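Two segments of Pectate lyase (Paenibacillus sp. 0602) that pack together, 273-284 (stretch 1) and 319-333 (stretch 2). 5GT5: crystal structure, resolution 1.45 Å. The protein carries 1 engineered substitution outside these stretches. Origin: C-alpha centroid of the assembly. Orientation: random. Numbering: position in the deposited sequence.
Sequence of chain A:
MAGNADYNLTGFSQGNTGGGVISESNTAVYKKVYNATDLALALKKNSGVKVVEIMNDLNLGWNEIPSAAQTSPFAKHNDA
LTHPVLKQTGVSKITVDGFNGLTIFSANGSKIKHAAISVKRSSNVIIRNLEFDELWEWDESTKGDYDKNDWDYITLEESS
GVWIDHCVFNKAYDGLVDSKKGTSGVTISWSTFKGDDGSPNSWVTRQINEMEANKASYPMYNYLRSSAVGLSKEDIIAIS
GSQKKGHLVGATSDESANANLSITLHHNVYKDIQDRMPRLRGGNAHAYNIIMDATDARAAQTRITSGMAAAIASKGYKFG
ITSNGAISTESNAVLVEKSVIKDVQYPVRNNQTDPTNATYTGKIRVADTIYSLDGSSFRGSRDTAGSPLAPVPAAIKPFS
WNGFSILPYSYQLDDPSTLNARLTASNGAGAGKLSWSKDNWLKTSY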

# COMPACT_ATOMS: atom_id res chain seq x y z
N ILE A 273 10.12 -29.73 0.05
CA ILE A 273 10.66 -28.52 -0.56
C ILE A 273 12.09 -28.38 -0.04
O ILE A 273 12.31 -28.37 1.16
CB ILE A 273 9.81 -27.28 -0.16
CG1 ILE A 273 8.30 -27.56 -0.33
CG2 ILE A 273 10.30 -26.06 -0.91
CD1 ILE A 273 7.86 -27.97 -1.75
N GLN A 274 13.05 -28.30 -0.95
CA GLN A 274 14.47 -28.38 -0.56
C GLN A 274 15.05 -27.11 0.02
O GLN A 274 16.08 -27.15 0.68
CB GLN A 274 15.32 -28.75 -1.77
CG GLN A 274 15.11 -30.19 -2.28
CD GLN A 274 16.10 -30.55 -3.37
OE1 GLN A 274 17.14 -29.90 -3.55
NE2 GLN A 274 15.77 -31.59 -4.12
N ASP A 275 14.44 -25.96 -0.26
CA ASP A 275 15.14 -24.68 -0.05
C ASP A 275 14.16 -23.53 -0.08
O ASP A 275 13.07 -23.63 -0.67
CB ASP A 275 16.18 -24.53 -1.18
CG ASP A 275 17.29 -23.52 -0.89
OD1 ASP A 275 17.41 -22.97 0.24
OD2 ASP A 275 18.08 -23.30 -1.84
N ARG A 276 14.55 -22.43 0.56
CA ARG A 276 13.87 -21.13 0.44
C ARG A 276 12.49 -21.14 1.08
O ARG A 276 11.47 -20.88 0.43
CB ARG A 276 13.80 -20.66 -1.01
CG ARG A 276 15.13 -20.69 -1.75
CD ARG A 276 14.94 -19.94 -3.07
NE ARG A 276 16.19 -19.91 -3.86
CZ ARG A 276 16.23 -19.50 -5.13
NH1 ARG A 276 15.13 -19.16 -5.76
NH2 ARG A 276 17.39 -19.50 -5.78
N MET A 277 12.46 -21.37 2.39
CA MET A 277 11.18 -21.34 3.12
C MET A 277 11.16 -20.31 4.26
O MET A 277 11.05 -20.68 5.43
CB MET A 277 10.87 -22.73 3.67
CG MET A 277 10.52 -23.74 2.55
SD MET A 277 10.51 -25.45 3.12
CE MET A 277 12.26 -25.74 3.23
N PRO A 278 11.29 -19.01 3.93
CA PRO A 278 11.58 -18.37 2.65
C PRO A 278 13.07 -18.12 2.50
O PRO A 278 13.84 -18.39 3.43
CB PRO A 278 10.84 -17.05 2.76
CG PRO A 278 11.10 -16.68 4.24
CD PRO A 278 11.12 -17.99 5.00
N ARG A 279 13.49 -17.62 1.34
CA ARG A 279 14.80 -16.98 1.24
C ARG A 279 14.58 -15.48 1.11
O ARG A 279 14.01 -15.00 0.12
CB ARG A 279 15.59 -17.47 0.03
CG ARG A 279 17.04 -16.95 0.02
CD ARG A 279 17.55 -16.79 -1.41
NE ARG A 279 19.00 -16.64 -1.40
CZ ARG A 279 19.63 -15.53 -1.07
NH1 ARG A 279 18.97 -14.41 -0.74
NH2 ARG A 279 20.97 -15.55 -1.08
N LEU A 280 15.04 -14.73 2.10
CA LEU A 280 14.82 -13.28 2.13
C LEU A 280 16.10 -12.48 1.94
O LEU A 280 17.14 -12.84 2.49
CB LEU A 280 14.25 -12.90 3.50
CG LEU A 280 14.00 -11.40 3.71
CD1 LEU A 280 12.90 -10.86 2.78
CD2 LEU A 280 13.59 -11.20 5.17
N ARG A 281 16.02 -11.38 1.19
CA ARG A 281 17.03 -10.32 1.20
C ARG A 281 16.41 -9.05 1.77
O ARG A 281 15.31 -8.65 1.35
CB ARG A 281 17.48 -9.98 -0.22
CG ARG A 281 18.34 -11.01 -0.88
CD ARG A 281 18.76 -10.53 -2.27
NE ARG A 281 19.86 -11.33 -2.76
CZ ARG A 281 19.76 -12.39 -3.55
NH1 ARG A 281 18.58 -12.82 -4.00
NH2 ARG A 281 20.86 -13.04 -3.90
N GLY A 282 17.10 -8.40 2.72
CA GLY A 282 16.79 -7.01 3.07
C GLY A 282 15.55 -6.65 3.88
O GLY A 282 15.59 -5.75 4.71
N GLY A 283 14.43 -7.30 3.59
CA GLY A 283 13.16 -6.89 4.19
C GLY A 283 12.78 -7.60 5.47
O GLY A 283 13.63 -7.81 6.33
N ASN A 284 11.50 -7.95 5.59
CA ASN A 284 10.94 -8.59 6.77
C ASN A 284 10.08 -9.77 6.38
O ASN A 284 9.20 -9.65 5.53
CB ASN A 284 10.05 -7.62 7.56
CG ASN A 284 10.83 -6.50 8.17
OD1 ASN A 284 11.65 -6.70 9.06
ND2 ASN A 284 10.54 -5.28 7.72
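Stretch 2 (319-333) FGITSNGAISTESNA

The pairing of these two segments is broken in the middle: two parallel ladders are separated by loops, and the register slips by one residue between R281 and N284. Between the ladders stretch 1 spends two residues, G282 and G283, and stretch 2 spends three, E330 to N332, within a type I' turn from T329 to N332 in which E330 and S331 both have positive phi. At the turn G282, at positive phi, adopts a conformation that favours glycine, and L280 CD2 reaches N332 CB at 3.2 Å.

Before the slip, strand 324-329 runs alongside strand 279-281 in the same direction, their axes 11° apart and 4.8 Å at closest approach. R279 lies beside I327, L280 beside S328 and R281 beside T329, with CA-CA distances of 4.7, 5.0 and 4.9 Å. The bonds alternate as parallel strands require: I327 N donates to P278 O (2.9 Å), L280 N to I327 O (2.9 Å), T329 N to L280 O (2.9 Å) and G282 N to T329 O (3.2 Å). The hydroxyl T329 OG1 also donates to L280 O (2.8 Å), so threonine reinforces the backbone pairing at the strand's end.

Side chains of R279, R281, I327 and T329 share one face. There R281 NE forms a salt bridge with E330 OE2 at 2.9 Å, the carboxylate oxygen lying near the guanidinium plane, while a water links R279 NH2 to E330 OE2.

Upstream, stretch 2 is held by side chains as well as backbone. T322 N donates to Q274 OE1 (2.8 Å), N324 N to Q274 O (2.9 Å) and N324 ND2 to D275 OD1 (3.0 Å); the side-chain oxygens of Q274 and D275 suit these places because each accepts a hydrogen from stretch 2. M277 N then donates to G325 O (2.8 Å), and the cis peptide before P278 leads into the strand.

Beyond the turn, A333 N donates to G283 O (2.9 Å) and A333 pairs with N284, CA-CA 4.9 Å.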

# COMPACT_ATOMS: atom_id res chain seq x y z
N PHE A 319 23.06 -32.35 -9.17
CA PHE A 319 22.00 -33.33 -8.99
C PHE A 319 22.07 -33.92 -7.61
O PHE A 319 22.96 -34.72 -7.30
CB PHE A 319 22.07 -34.44 -10.03
CG PHE A 319 20.85 -35.32 -10.03
CD1 PHE A 319 19.64 -34.85 -10.52
CD2 PHE A 319 20.89 -36.59 -9.47
CE1 PHE A 319 18.50 -35.65 -10.48
CE2 PHE A 319 19.76 -37.37 -9.41
CZ PHE A 319 18.56 -36.90 -9.94
N GLY A 320 21.10 -33.58 -6.78
CA GLY A 320 21.11 -34.00 -5.39
C GLY A 320 20.02 -33.34 -4.58
O GLY A 320 19.05 -32.81 -5.15
N ILE A 321 20.17 -33.38 -3.26
CA ILE A 321 19.15 -32.89 -2.33
C ILE A 321 19.71 -31.75 -1.50
O ILE A 321 20.57 -31.96 -0.65
CB ILE A 321 18.68 -34.03 -1.42
CG1 ILE A 321 18.11 -35.18 -2.25
CG2 ILE A 321 17.66 -33.55 -0.39
CD1 ILE A 321 16.84 -34.84 -2.99
N THR A 322 19.24 -30.53 -1.75
CA THR A 322 19.54 -29.42 -0.85
C THR A 322 18.61 -29.58 0.33
O THR A 322 17.50 -30.10 0.17
CB THR A 322 19.32 -28.10 -1.59
OG1 THR A 322 20.29 -28.05 -2.64
CG2 THR A 322 19.49 -26.87 -0.68
N SER A 323 19.09 -29.23 1.52
CA SER A 323 18.33 -29.47 2.75
C SER A 323 18.35 -28.24 3.64
O SER A 323 18.95 -28.24 4.72
CB SER A 323 18.91 -30.70 3.47
OG SER A 323 18.03 -31.18 4.48
N ASN A 324 17.72 -27.18 3.13
CA ASN A 324 17.65 -25.91 3.82
C ASN A 324 16.24 -25.63 4.28
O ASN A 324 15.28 -26.21 3.78
CB ASN A 324 18.09 -24.76 2.92
CG ASN A 324 19.58 -24.79 2.58
OD1 ASN A 324 20.38 -25.48 3.23
ND2 ASN A 324 19.95 -24.02 1.54
N GLY A 325 16.09 -24.71 5.21
CA GLY A 325 14.79 -24.27 5.70
C GLY A 325 14.56 -22.80 5.42
O GLY A 325 14.32 -22.40 4.27
N ALA A 326 14.63 -21.97 6.46
CA ALA A 326 14.47 -20.52 6.34
C ALA A 326 15.84 -19.87 6.23
O ALA A 326 16.81 -20.29 6.90
CB ALA A 326 13.73 -19.98 7.59
N ILE A 327 15.94 -18.85 5.37
CA ILE A 327 17.22 -18.21 5.08
C ILE A 327 17.03 -16.69 5.10
O ILE A 327 16.21 -16.16 4.34
CB ILE A 327 17.74 -18.62 3.68
CG1 ILE A 327 17.83 -20.14 3.56
CG2 ILE A 327 19.14 -18.04 3.46
CD1 ILE A 327 16.73 -20.77 2.74
N SER A 328 17.78 -16.00 5.95
CA SER A 328 17.76 -14.54 5.99
C SER A 328 19.12 -14.03 5.53
O SER A 328 20.15 -14.48 6.05
CB SER A 328 17.53 -14.05 7.42
OG SER A 328 17.38 -12.63 7.40
N THR A 329 19.11 -13.11 4.56
CA THR A 329 20.36 -12.58 4.03
C THR A 329 20.30 -11.07 3.92
O THR A 329 19.22 -10.46 3.91
CB THR A 329 20.72 -13.15 2.62
OG1 THR A 329 19.83 -12.61 1.62
CG2 THR A 329 20.68 -14.69 2.59
N GLU A 330 21.49 -10.47 3.80
CA GLU A 330 21.61 -9.07 3.41
C GLU A 330 20.77 -8.16 4.30
O GLU A 330 19.99 -7.33 3.83
CB GLU A 330 21.26 -8.86 1.91
CG GLU A 330 22.14 -9.72 0.99
CD GLU A 330 21.78 -9.65 -0.48
OE1 GLU A 330 21.05 -8.73 -0.87
OE2 GLU A 330 22.20 -10.56 -1.23
N SER A 331 20.96 -8.33 5.59
CA SER A 331 20.33 -7.48 6.61
C SER A 331 18.82 -7.61 6.72
O SER A 331 18.16 -6.82 7.39
CB SER A 331 20.70 -6.00 6.41
OG SER A 331 22.11 -5.85 6.46
N ASN A 332 18.28 -8.65 6.09
CA ASN A 332 16.88 -8.96 6.28
C ASN A 332 16.56 -9.45 7.70
O ASN A 332 17.48 -9.77 8.47
CB ASN A 332 16.58 -10.09 5.33
N ALA A 333 15.28 -9.55 8.02
CA ALA A 333 14.83 -10.08 9.32
C ALA A 333 13.81 -11.20 9.05
O ALA A 333 12.79 -10.95 8.38
CB ALA A 333 14.19 -8.99 10.15
O HOH W 1 14.45 -28.88 2.97
O HOH W 2 22.76 -13.12 -0.53